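Local atomic coordinates of conserved exported protein (Bacteroides fragilis, PDB entry 3CLW), a protein that is of unknown function but probably hydrolyses O-glycosyl bonds. Residues G62-N67 with F402-M407; A276-S281 with F308-Y313; L334-A339 with P487-A492. One frame throughout, in Å; residues are numbered along the deposited sequence.

Contact 1: residues G62-N67 with F402-M407; sequences GMALTN and FVRPGM
R404 and P405 meet A64 and T66 where two loops come together, one leading into barrel strand 68-71 and the other into strand 408-414, which pairs with the long strand 6-25. The second loop ends in a type II beta turn from R404 to M407. F402, which precedes the contact, meets the Y465 ring and V439. V403 contributes through its carbonyl, which accepts a hydrogen bond of 3.0 Å between V403 O and a water. The same water lies 2.6 Å from T66 OG1, a hydroxyl also bonded to the backbone N of F22, so a solvent bridge runs between the loops.

R404 makes the direct polar contact. Its chain bends twice, with chi2 at -94° placing CD and chi3 at 102° placing NE, and its guanidinium ends at A64. NH2 donates to A64 O at 2.5 Å, a modelled length short enough to be doubtful in detail, and the N-H...O angle of 138° marks a bent bond. S400 O accepts a second bond from NH2, so the group is tied to the end of helix 391-400 as well. The methyl of T66 lies over one face of the guanidinium, displaced toward its rim, with T66 CG2 3.4 Å from R404 NH1.

P405 approaches T66 tip to tip, its ring carbon CG 3.6 Å from T66 CB, while CD meets the same methyl that overlies R404. G406 follows with the positive phi expected at the third position of a type II turn. M407 completes it: M407 N donates to R404 O at 3.1 Å, and its sulphur returns to the start of the turn in a weak bond, R404 N to M407 SD, of 3.6 Å.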
loop_
_atom_site.group_PDB
_atom_site.type_symbol
_atom_site.label_atom_id
_atom_site.label_comp_id
_atom_site.label_asym_id
_atom_site.label_seq_id
_atom_site.Cartn_x
_atom_site.Cartn_y
_atom_site.Cartn_z
ATOM N N GLY A 62 -0.095 8.732 15.142
ATOM C CA GLY A 62 0.337 8.399 13.788
ATOM C C GLY A 62 -0.584 7.423 13.075
ATOM O O GLY A 62 -1.701 7.174 13.526
ATOM N N MET A 63 -0.106 6.888 11.956
ATOM C CA MET A 63 -0.880 5.910 11.187
ATOM C C MET A 63 -0.994 4.546 11.880
ATOM O O MET A 63 -1.966 3.846 11.663
ATOM C CB MET A 63 -0.277 5.736 9.797
ATOM C CG MET A 63 -0.763 6.747 8.720
ATOM S SD MET A 63 0.200 6.725 7.188
ATOM C CE MET A 63 -0.786 7.737 6.270
ATOM N N ALA A 64 0.005 4.191 12.695
ATOM C CA ALA A 64 0.172 2.852 13.246
ATOM C C ALA A 64 -0.077 1.779 12.159
ATOM O O ALA A 64 -0.929 0.914 12.312
ATOM C CB ALA A 64 -0.742 2.619 14.459
ATOM N N LEU A 65 0.676 1.877 11.064
ATOM C CA LEU A 65 0.658 0.885 10.012
ATOM C C LEU A 65 0.936 -0.516 10.531
ATOM O O LEU A 65 1.658 -0.712 11.523
ATOM C CB LEU A 65 1.668 1.232 8.929
ATOM C CG LEU A 65 1.444 2.551 8.199
ATOM C CD1 LEU A 65 2.656 2.802 7.398
ATOM C CD2 LEU A 65 0.167 2.525 7.321
ATOM N N THR A 66 0.368 -1.497 9.826
ATOM C CA THR A 66 0.386 -2.853 10.305
ATOM C C THR A 66 1.014 -3.833 9.327
ATOM O O THR A 66 0.963 -5.045 9.549
ATOM C CB THR A 66 -1.048 -3.303 10.722
ATOM O OG1 THR A 66 -1.977 -2.865 9.742
ATOM C CG2 THR A 66 -1.427 -2.692 12.064
ATOM N N ASN A 67 1.571 -3.311 8.240
ATOM C CA ASN A 67 2.506 -4.024 7.372
ATOM C C ASN A 67 3.539 -2.975 6.960
ATOM O O ASN A 67 3.270 -1.760 7.088
ATOM C CB ASN A 67 1.797 -4.619 6.145
ATOM C CG ASN A 67 2.768 -5.303 5.156
ATOM O OD1 ASN A 67 3.336 -6.363 5.433
ATOM N ND2 ASN A 67 2.935 -4.705 4.001
ATOM N N PHE A 402 -7.201 2.621 13.714
ATOM C CA PHE A 402 -8.372 2.001 14.337
ATOM C C PHE A 402 -8.853 0.660 13.687
ATOM O O PHE A 402 -9.425 -0.212 14.355
ATOM C CB PHE A 402 -9.497 3.029 14.333
ATOM C CG PHE A 402 -9.190 4.264 15.143
ATOM C CD1 PHE A 402 -9.270 4.229 16.536
ATOM C CD2 PHE A 402 -8.803 5.454 14.513
ATOM C CE1 PHE A 402 -8.994 5.363 17.297
ATOM C CE2 PHE A 402 -8.514 6.581 15.252
ATOM C CZ PHE A 402 -8.603 6.538 16.659
ATOM N N VAL A 403 -8.597 0.505 12.392
ATOM C CA VAL A 403 -8.968 -0.716 11.657
ATOM C C VAL A 403 -7.799 -1.713 11.647
ATOM O O VAL A 403 -6.922 -1.655 10.791
ATOM C CB VAL A 403 -9.502 -0.406 10.210
ATOM C CG1 VAL A 403 -10.091 -1.684 9.571
ATOM C CG2 VAL A 403 -10.595 0.671 10.250
ATOM N N ARG A 404 -7.798 -2.609 12.619
ATOM C CA ARG A 404 -6.633 -3.457 12.925
ATOM C C ARG A 404 -6.693 -4.846 12.261
ATOM O O ARG A 404 -7.786 -5.342 11.968
ATOM C CB ARG A 404 -6.544 -3.658 14.445
ATOM C CG ARG A 404 -6.356 -2.409 15.270
ATOM C CD ARG A 404 -4.876 -2.191 15.532
ATOM N NE ARG A 404 -4.393 -1.175 14.652
ATOM C CZ ARG A 404 -3.134 -0.813 14.536
ATOM N NH1 ARG A 404 -2.156 -1.429 15.183
ATOM N NH2 ARG A 404 -2.865 0.149 13.682
ATOM N N PRO A 405 -5.529 -5.483 12.041
ATOM C CA PRO A 405 -5.497 -6.831 11.428
ATOM C C PRO A 405 -6.466 -7.794 12.090
ATOM O O PRO A 405 -6.474 -7.913 13.295
ATOM C CB PRO A 405 -4.057 -7.302 11.676
ATOM C CG PRO A 405 -3.265 -6.031 11.682
ATOM C CD PRO A 405 -4.171 -4.972 12.306
ATOM N N GLY A 406 -7.284 -8.473 11.311
ATOM C CA GLY A 406 -8.179 -9.490 11.876
ATOM C C GLY A 406 -9.615 -9.001 11.975
ATOM O O GLY A 406 -10.523 -9.802 12.069
ATOM N N MET A 407 -9.816 -7.679 11.949
ATOM C CA MET A 407 -11.154 -7.119 12.021
ATOM C C MET A 407 -11.858 -7.481 10.738
ATOM O O MET A 407 -11.224 -7.654 9.703
ATOM C CB MET A 407 -11.130 -5.594 12.169
ATOM C CG MET A 407 -10.847 -5.076 13.596
ATOM S SD MET A 407 -11.175 -3.306 13.710
ATOM C CE MET A 407 -10.911 -3.095 15.444
HETATM O O HOH W 1 -3.971 -1.374 10.471
#

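Contact 2: residues A276-S281 with F308-Y313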
loop_
_atom_site.group_PDB
_atom_site.type_symbol
_atom_site.label_atom_id
_atom_site.label_comp_id
_atom_site.label_asym_id
_atom_site.label_seq_id
_atom_site.Cartn_x
_atom_site.Cartn_y
_atom_site.Cartn_z
ATOM N N ALA A 276 -3.070 -5.084 -6.949
ATOM C CA ALA A 276 -2.964 -4.059 -7.985
ATOM C C ALA A 276 -2.888 -2.671 -7.357
ATOM O O ALA A 276 -3.271 -2.478 -6.200
ATOM C CB ALA A 276 -4.143 -4.138 -8.970
ATOM N N HIS A 277 -2.399 -1.719 -8.145
ATOM C CA HIS A 277 -2.220 -0.330 -7.716
ATOM C C HIS A 277 -3.388 0.538 -8.131
ATOM O O HIS A 277 -4.045 0.265 -9.143
ATOM C CB HIS A 277 -0.899 0.202 -8.279
ATOM C CG HIS A 277 0.281 -0.642 -7.901
ATOM N ND1 HIS A 277 1.540 -0.457 -8.425
ATOM C CD2 HIS A 277 0.371 -1.714 -7.080
ATOM C CE1 HIS A 277 2.364 -1.360 -7.923
ATOM N NE2 HIS A 277 1.687 -2.112 -7.078
ATOM N N ASP A 278 -3.653 1.560 -7.327
ATOM C CA ASP A 278 -4.758 2.515 -7.526
ATOM C C ASP A 278 -4.526 3.546 -8.630
ATOM O O ASP A 278 -5.443 4.284 -8.990
ATOM C CB ASP A 278 -4.990 3.281 -6.235
ATOM C CG ASP A 278 -5.619 2.433 -5.174
ATOM O OD1 ASP A 278 -6.778 1.997 -5.360
ATOM O OD2 ASP A 278 -4.958 2.226 -4.138
ATOM N N TYR A 279 -3.304 3.634 -9.130
ATOM C CA TYR A 279 -2.958 4.646 -10.122
ATOM C C TYR A 279 -3.940 4.727 -11.306
ATOM O O TYR A 279 -4.431 3.709 -11.761
ATOM C CB TYR A 279 -1.544 4.395 -10.642
ATOM C CG TYR A 279 -0.469 4.477 -9.569
ATOM C CD1 TYR A 279 -0.143 5.713 -8.972
ATOM C CD2 TYR A 279 0.230 3.344 -9.166
ATOM C CE1 TYR A 279 0.842 5.813 -7.994
ATOM C CE2 TYR A 279 1.227 3.427 -8.184
ATOM C CZ TYR A 279 1.529 4.681 -7.604
ATOM O OH TYR A 279 2.509 4.809 -6.653
ATOM N N TRP A 280 -4.211 5.954 -11.769
ATOM C CA TRP A 280 -5.027 6.258 -12.970
ATOM C C TRP A 280 -6.482 5.824 -12.937
ATOM O O TRP A 280 -7.153 5.811 -13.961
ATOM C CB TRP A 280 -4.343 5.781 -14.259
ATOM C CG TRP A 280 -2.888 5.958 -14.204
ATOM C CD1 TRP A 280 -1.955 4.967 -14.195
ATOM C CD2 TRP A 280 -2.177 7.200 -14.087
ATOM N NE1 TRP A 280 -0.689 5.511 -14.087
ATOM C CE2 TRP A 280 -0.794 6.880 -14.013
ATOM C CE3 TRP A 280 -2.569 8.556 -14.042
ATOM C CZ2 TRP A 280 0.213 7.869 -13.909
ATOM C CZ3 TRP A 280 -1.570 9.557 -13.911
ATOM C CH2 TRP A 280 -0.191 9.200 -13.852
ATOM N N SER A 281 -6.989 5.483 -11.770
ATOM C CA SER A 281 -8.352 5.007 -11.683
ATOM C C SER A 281 -9.086 5.673 -10.521
ATOM O O SER A 281 -10.179 5.251 -10.151
ATOM C CB SER A 281 -8.397 3.465 -11.575
ATOM O OG SER A 281 -7.815 2.973 -10.359
ATOM N N PHE A 308 -8.393 -9.320 -2.323
ATOM C CA PHE A 308 -7.772 -8.236 -3.059
ATOM C C PHE A 308 -6.930 -7.324 -2.128
ATOM O O PHE A 308 -7.327 -7.075 -1.001
ATOM C CB PHE A 308 -8.837 -7.410 -3.812
ATOM C CG PHE A 308 -8.241 -6.289 -4.615
ATOM C CD1 PHE A 308 -7.527 -6.564 -5.769
ATOM C CD2 PHE A 308 -8.348 -4.983 -4.175
ATOM C CE1 PHE A 308 -6.953 -5.539 -6.502
ATOM C CE2 PHE A 308 -7.774 -3.953 -4.876
ATOM C CZ PHE A 308 -7.072 -4.219 -6.045
ATOM N N TRP A 309 -5.776 -6.863 -2.617
ATOM C CA TRP A 309 -4.935 -5.855 -1.939
ATOM C C TRP A 309 -4.673 -4.701 -2.902
ATOM O O TRP A 309 -4.218 -4.900 -4.057
ATOM C CB TRP A 309 -3.580 -6.434 -1.514
ATOM C CG TRP A 309 -3.529 -7.176 -0.193
ATOM C CD1 TRP A 309 -4.593 -7.722 0.504
ATOM C CD2 TRP A 309 -2.348 -7.490 0.573
ATOM N NE1 TRP A 309 -4.139 -8.329 1.651
ATOM C CE2 TRP A 309 -2.770 -8.203 1.718
ATOM C CE3 TRP A 309 -0.963 -7.217 0.407
ATOM C CZ2 TRP A 309 -1.877 -8.664 2.678
ATOM C CZ3 TRP A 309 -0.071 -7.695 1.372
ATOM C CH2 TRP A 309 -0.537 -8.398 2.494
ATOM N N ALA A 310 -4.985 -3.489 -2.453
ATOM C CA ALA A 310 -4.529 -2.289 -3.156
ATOM C C ALA A 310 -3.097 -2.059 -2.623
ATOM O O ALA A 310 -2.885 -1.822 -1.424
ATOM C CB ALA A 310 -5.489 -1.103 -2.909
ATOM N N SER A 311 -2.099 -2.240 -3.476
ATOM C CA SER A 311 -0.747 -2.443 -2.950
ATOM C C SER A 311 0.254 -1.328 -3.255
ATOM O O SER A 311 1.433 -1.440 -2.909
ATOM C CB SER A 311 -0.187 -3.779 -3.429
ATOM O OG SER A 311 -0.211 -3.812 -4.861
ATOM N N GLU A 312 -0.200 -0.265 -3.912
ATOM C CA GLU A 312 0.636 0.921 -4.133
ATOM C C GLU A 312 -0.190 2.072 -4.616
ATOM O O GLU A 312 -0.992 1.924 -5.510
ATOM C CB GLU A 312 1.763 0.662 -5.134
ATOM C CG GLU A 312 2.887 1.710 -5.061
ATOM C CD GLU A 312 3.843 1.656 -6.227
ATOM O OE1 GLU A 312 4.515 0.628 -6.449
ATOM O OE2 GLU A 312 3.942 2.673 -6.930
ATOM N N TYR A 313 0.010 3.233 -4.000
ATOM C CA TYR A 313 -0.518 4.493 -4.505
ATOM C C TYR A 313 0.283 5.691 -3.991
ATOM O O TYR A 313 0.804 5.668 -2.879
ATOM C CB TYR A 313 -1.987 4.690 -4.107
ATOM C CG TYR A 313 -2.557 5.968 -4.684
ATOM C CD1 TYR A 313 -2.759 6.102 -6.079
ATOM C CD2 TYR A 313 -2.823 7.080 -3.855
ATOM C CE1 TYR A 313 -3.248 7.274 -6.617
ATOM C CE2 TYR A 313 -3.313 8.254 -4.374
ATOM C CZ TYR A 313 -3.524 8.357 -5.749
ATOM O OH TYR A 313 -4.017 9.540 -6.262
#
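Parallel strands 270-276 and 307-310 bridge at A276 and A310, and the chain beyond each carries the pairing on toward the C-terminal end of the barrel strands, where the active site of (beta/alpha)8 glycosidases lies. A276 N donates to W309 O at 3.1 Å, and S311 N to A276 O at 3.0 Å. Further on, D278 N donates to E312 O at 3.2 Å. In the (beta/alpha)8 barrel of family 30 relatives, the glutamate just after the seventh strand is the nucleophile; E312 occupies that position, consistent with the same role here, though this is inferred from relatives. Its CG is anti to the backbone N (chi1 -162°), and the chain, extended beyond CG, carries the carboxylate to Y279. Y279 OH donates to the anti lone pair of E312 OE2 at 2.6 Å, the tyrosine ring and carboxylate planes standing 82° apart. H277 is held by two more glutamates, ND1 by E186 and NE2 by E231, and S311 OG also bonds to E231. Next along the chain, D278 CB packs 3.6 Å from Y313 CD1, while its carboxylate forms a salt bridge with R292.

Contact 3: residues L334-A339 with P487-A492; sequences LGLYVA and PARSVA
L336 spreads its two methyls between R489 and V491, and this fork is the tight part of a contact joining helix 328-347 of the barrel to strand 490-495 of the C-terminal beta domain. The two branches part company. CD2 goes to the strand, lying 3.6 Å from V491 CG2 and equally close to the backbone at S490 O; the leucine and valine side chains slide past each other in opposite directions. CD1 sits over the centre of the R489 guanidinium face, 3.5 Å from R489 CZ, with no hydrogen bond across the segments.

Packing is looser one helical turn on, where A339 CB stands 4.1 Å from V491 CG2. The more open side lies at R489, which is only partly buried. Its polar end is nevertheless engaged: NH1 bonds to Y445 O, NH2 to N333 OD1, and the group makes a cation-pi contact with the Y445 ring. R489 has left-handed backbone angles (57°/50°) and, with S490, faces N444 in a G1 beta bulge at the strand's start. The preceding loop is pinned by S490 OG, which donates to P487 O at 2.7 Å.

The axes of the short segments approach to 9.0 Å and cross at 54°, a separation filled by side chains from both. I443 of strand 438-444 also touches L336 and A339, and helix 391-400 lies alongside, with T395 touching V491 and its hydroxyl bonded to G335 O.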
loop_
_atom_site.group_PDB
_atom_site.type_symbol
_atom_site.label_atom_id
_atom_site.label_comp_id
_atom_site.label_asym_id
_atom_site.label_seq_id
_atom_site.Cartn_x
_atom_site.Cartn_y
_atom_site.Cartn_z
ATOM N N LEU A 334 -6.214 16.906 -0.749
ATOM C CA LEU A 334 -5.405 15.719 -0.983
ATOM C C LEU A 334 -5.746 14.627 0.022
ATOM O O LEU A 334 -5.956 13.467 -0.377
ATOM C CB LEU A 334 -3.929 16.056 -0.922
ATOM C CG LEU A 334 -3.396 16.923 -2.064
ATOM C CD1 LEU A 334 -2.013 17.459 -1.695
ATOM C CD2 LEU A 334 -3.358 16.104 -3.348
ATOM N N GLY A 335 -5.831 14.999 1.307
ATOM C CA GLY A 335 -6.233 14.062 2.340
ATOM C C GLY A 335 -7.587 13.387 2.090
ATOM O O GLY A 335 -7.729 12.177 2.259
ATOM N N LEU A 336 -8.592 14.172 1.692
ATOM C CA LEU A 336 -9.913 13.623 1.377
ATOM C C LEU A 336 -9.950 12.862 0.051
ATOM O O LEU A 336 -10.662 11.884 -0.051
ATOM C CB LEU A 336 -10.978 14.715 1.366
ATOM C CG LEU A 336 -11.298 15.451 2.664
ATOM C CD1 LEU A 336 -11.931 16.783 2.314
ATOM C CD2 LEU A 336 -12.205 14.647 3.578
ATOM N N TYR A 337 -9.184 13.295 -0.951
ATOM C CA TYR A 337 -9.095 12.580 -2.231
ATOM C C TYR A 337 -8.611 11.135 -2.027
ATOM O O TYR A 337 -9.155 10.180 -2.621
ATOM C CB TYR A 337 -8.155 13.332 -3.157
ATOM C CG TYR A 337 -7.985 12.777 -4.563
ATOM C CD1 TYR A 337 -6.947 11.900 -4.863
ATOM C CD2 TYR A 337 -8.833 13.187 -5.615
ATOM C CE1 TYR A 337 -6.759 11.414 -6.130
ATOM C CE2 TYR A 337 -8.642 12.721 -6.921
ATOM C CZ TYR A 337 -7.602 11.819 -7.166
ATOM O OH TYR A 337 -7.384 11.335 -8.442
ATOM N N VAL A 338 -7.605 10.979 -1.165
ATOM C CA VAL A 338 -7.011 9.679 -0.921
ATOM C C VAL A 338 -7.897 8.882 0.006
ATOM O O VAL A 338 -8.063 7.704 -0.202
ATOM C CB VAL A 338 -5.566 9.772 -0.375
ATOM C CG1 VAL A 338 -4.996 8.397 -0.127
ATOM C CG2 VAL A 338 -4.667 10.510 -1.345
ATOM N N ALA A 339 -8.474 9.520 1.022
ATOM C CA ALA A 339 -9.436 8.828 1.879
ATOM C C ALA A 339 -10.597 8.219 1.058
ATOM O O ALA A 339 -11.146 7.211 1.424
ATOM C CB ALA A 339 -9.957 9.736 2.953
ATOM N N PRO A 487 -18.322 17.646 10.102
ATOM C CA PRO A 487 -17.981 18.920 9.444
ATOM C C PRO A 487 -17.851 18.710 7.949
ATOM O O PRO A 487 -17.527 17.601 7.514
ATOM C CB PRO A 487 -16.612 19.275 10.042
ATOM C CG PRO A 487 -16.532 18.463 11.317
ATOM C CD PRO A 487 -17.249 17.190 11.004
ATOM N N ALA A 488 -18.137 19.741 7.164
ATOM C CA ALA A 488 -17.882 19.689 5.731
ATOM C C ALA A 488 -16.406 19.398 5.537
ATOM O O ALA A 488 -15.584 19.844 6.338
ATOM C CB ALA A 488 -18.209 21.002 5.104
ATOM N N ARG A 489 -16.083 18.630 4.500
ATOM C CA ARG A 489 -14.696 18.359 4.108
ATOM C C ARG A 489 -13.808 17.717 5.227
ATOM O O ARG A 489 -12.672 18.159 5.511
ATOM C CB ARG A 489 -14.086 19.623 3.493
ATOM C CG ARG A 489 -14.930 20.195 2.338
ATOM C CD ARG A 489 -14.982 19.214 1.164
ATOM N NE ARG A 489 -13.712 19.219 0.445
ATOM C CZ ARG A 489 -13.358 18.346 -0.491
ATOM N NH1 ARG A 489 -14.184 17.374 -0.848
ATOM N NH2 ARG A 489 -12.160 18.448 -1.066
ATOM N N SER A 490 -14.344 16.649 5.821
ATOM C CA SER A 490 -13.737 16.002 6.974
ATOM C C SER A 490 -13.762 14.492 6.874
ATOM O O SER A 490 -14.590 13.934 6.149
ATOM C CB SER A 490 -14.509 16.388 8.229
ATOM O OG SER A 490 -15.772 15.736 8.287
ATOM N N VAL A 491 -12.875 13.839 7.628
ATOM C CA VAL A 491 -12.982 12.415 7.903
ATOM C C VAL A 491 -13.127 12.197 9.404
ATOM O O VAL A 491 -12.352 12.729 10.186
ATOM C CB VAL A 491 -11.762 11.631 7.386
ATOM C CG1 VAL A 491 -12.065 10.144 7.406
ATOM C CG2 VAL A 491 -11.407 12.076 5.990
ATOM N N ALA A 492 -14.137 11.443 9.813
ATOM C CA ALA A 492 -14.339 11.125 11.247
ATOM C C ALA A 492 -14.236 9.641 11.454
ATOM O O ALA A 492 -14.774 8.871 10.664
ATOM C CB ALA A 492 -15.702 11.602 11.734
#

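How the contacts relate
All three contacts are largely buried. Contact 2 is wholly so and the most central, its centre about 7 Å from that of the chain, against about 12 Å for contact 1, with an exposed edge at P405, and 19 Å for contact 3, partly exposed at R489. Contact 2 combines backbone bonds between barrel strands with charged and aromatic groups in the probable active site. Contacts 1 and 3 instead join the barrel to the C-terminal beta domain, the first through an arginine, a carbonyl and a water, the second through methyls packed on a valine and an arginine's flat face, with no hydrogen bond across. Both border helix 391-400 and strand 438-444. Contacts 2 and 3 touch, Y313 against Y337; contact 1 touches neither.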